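Local coordinates for protein probable oxidoreductase (Pseudomonas aeruginosa, PDB 4B7C) that probably works as an NADP-dependent oxidoreductase of the medium-chain dehydrogenase/reductase superfamily, with a Rossmann-fold cofactor domain, at residues 187-191 and 192-196; 230-233 and 234-237. All blocks are in the same frame, centred on the assembly; numbering follows the deposited sequence.

Contact 1 of 2, residues 187-191 and 192-196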
# COMPACT_ATOMS: atom_id res chain seq x y z
N CYS B 187 16.65 22.46 5.79
CA CYS B 187 17.56 21.35 5.49
C CYS B 187 18.83 21.41 6.33
O CYS B 187 19.31 20.38 6.82
CB CYS B 187 17.89 21.31 4.00
SG CYS B 187 16.47 20.76 3.00
N ARG B 188 19.37 22.61 6.49
CA ARG B 188 20.54 22.82 7.36
C ARG B 188 20.23 22.41 8.79
O ARG B 188 20.99 21.70 9.43
CB ARG B 188 20.95 24.30 7.35
CG ARG B 188 22.24 24.64 8.09
CD ARG B 188 22.24 26.03 8.74
NE ARG B 188 21.20 26.31 9.75
CZ ARG B 188 21.26 25.96 11.04
NH1 ARG B 188 22.30 25.27 11.51
NH2 ARG B 188 20.27 26.29 11.85
N PHE B 189 19.08 22.88 9.27
CA PHE B 189 18.61 22.55 10.62
C PHE B 189 18.53 21.03 10.85
O PHE B 189 19.00 20.52 11.87
CB PHE B 189 17.25 23.20 10.87
CG PHE B 189 16.64 22.85 12.19
CD1 PHE B 189 17.11 23.45 13.36
CD2 PHE B 189 15.62 21.93 12.27
CE1 PHE B 189 16.56 23.13 14.59
CE2 PHE B 189 15.06 21.61 13.49
CZ PHE B 189 15.54 22.20 14.65
N LEU B 190 17.96 20.32 9.88
CA LEU B 190 17.83 18.86 9.97
C LEU B 190 19.17 18.17 10.15
O LEU B 190 19.32 17.29 11.00
CB LEU B 190 17.14 18.30 8.72
CG LEU B 190 15.66 18.65 8.53
CD1 LEU B 190 15.15 18.14 7.18
CD2 LEU B 190 14.82 18.12 9.68
N VAL B 191 20.15 18.57 9.35
CA VAL B 191 21.46 17.92 9.36
C VAL B 191 22.31 18.38 10.55
O VAL B 191 22.80 17.56 11.32
CB VAL B 191 22.23 18.19 8.05
CG1 VAL B 191 23.65 17.63 8.14
CG2 VAL B 191 21.49 17.59 6.87
N GLU B 192 22.44 19.69 10.70
CA GLU B 192 23.37 20.26 11.69
C GLU B 192 22.85 20.21 13.13
O GLU B 192 23.63 20.00 14.06
CB GLU B 192 23.76 21.70 11.32
CG GLU B 192 24.64 21.78 10.08
CD GLU B 192 25.04 23.18 9.69
OE1 GLU B 192 24.89 24.11 10.52
OE2 GLU B 192 25.52 23.35 8.54
N GLU B 193 21.55 20.40 13.31
CA GLU B 193 20.95 20.41 14.66
C GLU B 193 20.35 19.07 15.08
O GLU B 193 20.56 18.62 16.20
CB GLU B 193 19.89 21.51 14.79
CG GLU B 193 20.39 22.91 14.48
CD GLU B 193 21.62 23.29 15.28
OE1 GLU B 193 21.62 23.09 16.51
OE2 GLU B 193 22.61 23.76 14.67
N LEU B 194 19.59 18.44 14.18
CA LEU B 194 18.88 17.20 14.52
C LEU B 194 19.66 15.92 14.23
O LEU B 194 19.27 14.83 14.66
CB LEU B 194 17.52 17.13 13.83
CG LEU B 194 16.53 18.25 14.15
CD1 LEU B 194 15.19 17.99 13.49
CD2 LEU B 194 16.37 18.42 15.66
N GLY B 195 20.76 16.05 13.50
CA GLY B 195 21.65 14.90 13.24
C GLY B 195 21.20 13.99 12.10
O GLY B 195 21.63 12.85 12.02
N PHE B 196 20.33 14.49 11.23
CA PHE B 196 19.97 13.75 10.01
C PHE B 196 21.26 13.54 9.21
O PHE B 196 22.12 14.43 9.17
CB PHE B 196 18.98 14.53 9.14
CG PHE B 196 17.53 14.42 9.57
CD1 PHE B 196 17.15 14.60 10.89
CD2 PHE B 196 16.53 14.17 8.63
CE1 PHE B 196 15.81 14.52 11.27
CE2 PHE B 196 15.20 14.09 9.00
CZ PHE B 196 14.84 14.27 10.32
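The C-terminal end of helix 184-193, in a beta-alpha-beta unit of the Rossmann domain, illustrates how a helix winds down through a widened turn, with Arg188, Phe189 and Leu190 meeting Glu192 to Phe196. A regular helical bond runs from Glu192 N to Arg188 O (2.8 Å). Phe189 O then accepts two donors, Glu193 N in the same i to i+4 pattern at 2.9 Å and, in a pi-type turn, Leu194 N at 3.2 Å. Gly195, with a positive phi of 82°, turns the chain so that Phe196 N reaches back to Leu190 O (3.0 Å). On the outer side Arg188 bends at chi2 and chi3, which brings NH1 to Glu192 OE1 at 3.0 Å; the oxygen lies in the guanidinium plane, yet the nitrogen stands above the carboxylate plane. Glu193 OE2 lies at the same guanidinium edge in a longer salt bridge, while NE pairs with Glu185. Inside, Leu194 CD1 touches both Phe189 CE2 and Leu190 CD2, and the Leu194 side chain also meets helix 161-172. Phe196 packs on Val177 of strand 176-181, and Leu190 CD2 lies over one face of the Phe196 ring in a CH-pi contact, 4.0 Å from the centroid and 15° off the normal.

Contact 2 of 2, residues 230-233 and 234-237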
# COMPACT_ATOMS: atom_id res chain seq x y z
N ILE B 230 6.19 14.18 -4.19
CA ILE B 230 7.28 13.69 -3.37
C ILE B 230 7.16 12.18 -3.13
O ILE B 230 8.12 11.42 -3.29
CB ILE B 230 7.38 14.45 -2.03
CG1 ILE B 230 7.91 15.87 -2.27
CG2 ILE B 230 8.32 13.70 -1.09
CD1 ILE B 230 7.87 16.77 -1.05
N LEU B 231 5.97 11.74 -2.74
CA LEU B 231 5.69 10.31 -2.54
C LEU B 231 5.94 9.53 -3.83
O LEU B 231 6.60 8.49 -3.83
CB LEU B 231 4.24 10.11 -2.08
CG LEU B 231 3.68 8.68 -2.14
CD1 LEU B 231 4.48 7.73 -1.29
CD2 LEU B 231 2.21 8.71 -1.74
N ASP B 232 5.41 10.06 -4.92
CA ASP B 232 5.51 9.38 -6.22
C ASP B 232 6.97 9.20 -6.65
O ASP B 232 7.33 8.16 -7.19
CB ASP B 232 4.73 10.14 -7.29
CG ASP B 232 4.03 9.22 -8.27
OD1 ASP B 232 4.11 7.98 -8.12
OD2 ASP B 232 3.38 9.75 -9.21
N THR B 233 7.79 10.22 -6.39
CA THR B 233 9.22 10.16 -6.72
C THR B 233 9.96 9.20 -5.81
O THR B 233 10.84 8.45 -6.24
CB THR B 233 9.88 11.55 -6.65
OG1 THR B 233 9.19 12.44 -7.54
CG2 THR B 233 11.35 11.48 -7.05
N VAL B 234 9.63 9.22 -4.53
CA VAL B 234 10.26 8.32 -3.57
C VAL B 234 10.00 6.85 -3.93
O VAL B 234 10.87 5.99 -3.78
CB VAL B 234 9.78 8.62 -2.13
CG1 VAL B 234 10.26 7.56 -1.17
CG2 VAL B 234 10.26 10.01 -1.72
N LEU B 235 8.79 6.58 -4.41
CA LEU B 235 8.40 5.21 -4.84
C LEU B 235 9.33 4.62 -5.90
O LEU B 235 9.54 3.41 -5.93
CB LEU B 235 6.96 5.21 -5.38
CG LEU B 235 5.87 5.11 -4.30
CD1 LEU B 235 4.51 5.55 -4.80
CD2 LEU B 235 5.82 3.69 -3.76
N THR B 236 9.91 5.47 -6.75
CA THR B 236 10.86 4.99 -7.77
C THR B 236 12.18 4.48 -7.17
O THR B 236 12.95 3.80 -7.85
CB THR B 236 11.19 6.07 -8.82
OG1 THR B 236 11.95 7.12 -8.22
CG2 THR B 236 9.90 6.63 -9.40
N ARG B 237 12.43 4.79 -5.90
CA ARG B 237 13.72 4.47 -5.26
C ARG B 237 13.64 3.54 -4.06
O ARG B 237 14.65 3.31 -3.39
CB ARG B 237 14.42 5.77 -4.87
CG ARG B 237 14.75 6.63 -6.08
CD ARG B 237 15.59 5.87 -7.15
NE ARG B 237 16.16 6.94 -7.91
CZ ARG B 237 17.27 7.60 -7.60
NH1 ARG B 237 18.03 7.24 -6.56
NH2 ARG B 237 17.61 8.61 -8.37
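Thr233 O and the side chain of Thr236 show how a helix end can supply a carbonyl acceptor with a donor from a side chain. Thr236 OG1 donates to Thr233 O at 2.6 Å, approaching in the carbonyl plane, and Thr236 N adds a second bond to the same oxygen at 3.2 Å, from 63° out of that plane. The hydroxyl can make this reach because chi1 of 69° places OG1 between the backbone N and the carbonyl carbon, facing back along the helix. Just before this the bonding is regular: Val234 N donates to Ile230 O (2.9 Å) and Leu235 N to Leu231 O (3.0 Å). Helix 228-235 connects the parallel strands 219-224 and 242-246 of the Rossmann sheet, and Val234 packs on Ile219 and Phe222 of the first of them. Val234 CG2 also lies 4.2 Å from Ile230 CG2. On another flank Leu231 CD1 touches Leu235 CD1 at 4.1 Å, and Leu231 also packs on Tyr265 of the second subunit. The buried carboxylate of Asp232 is well supplied: OD1 accepts from Asn264 N, and OD2 from Ala263 N while forming a salt bridge with Arg260. Thr233 OG1 bonds to Glu229 O, and Leu235 O to Ser267 OG.

Overall arrangement
Followed from the N terminus, the chain reaches contact 1 at the end of helix 184-193, between strands 176-181 and 198-201, and contact 2 only after helix 207-214 and strand 219-224. Each closes no more than the final turns of its own helix; the two lie in series, neither nested nor crossed. Their centres are about 22 Å apart and their nearest atoms about 10 Å, so they do not touch. Strand 176-181 lies between them: Val177 and Ala181 meet contact 1, whereas Ile180 meets contact 2 from the opposite face of the parallel sheet. The pair thus illustrates the three-layer Rossmann arrangement, with contact 2 also bordering the second subunit.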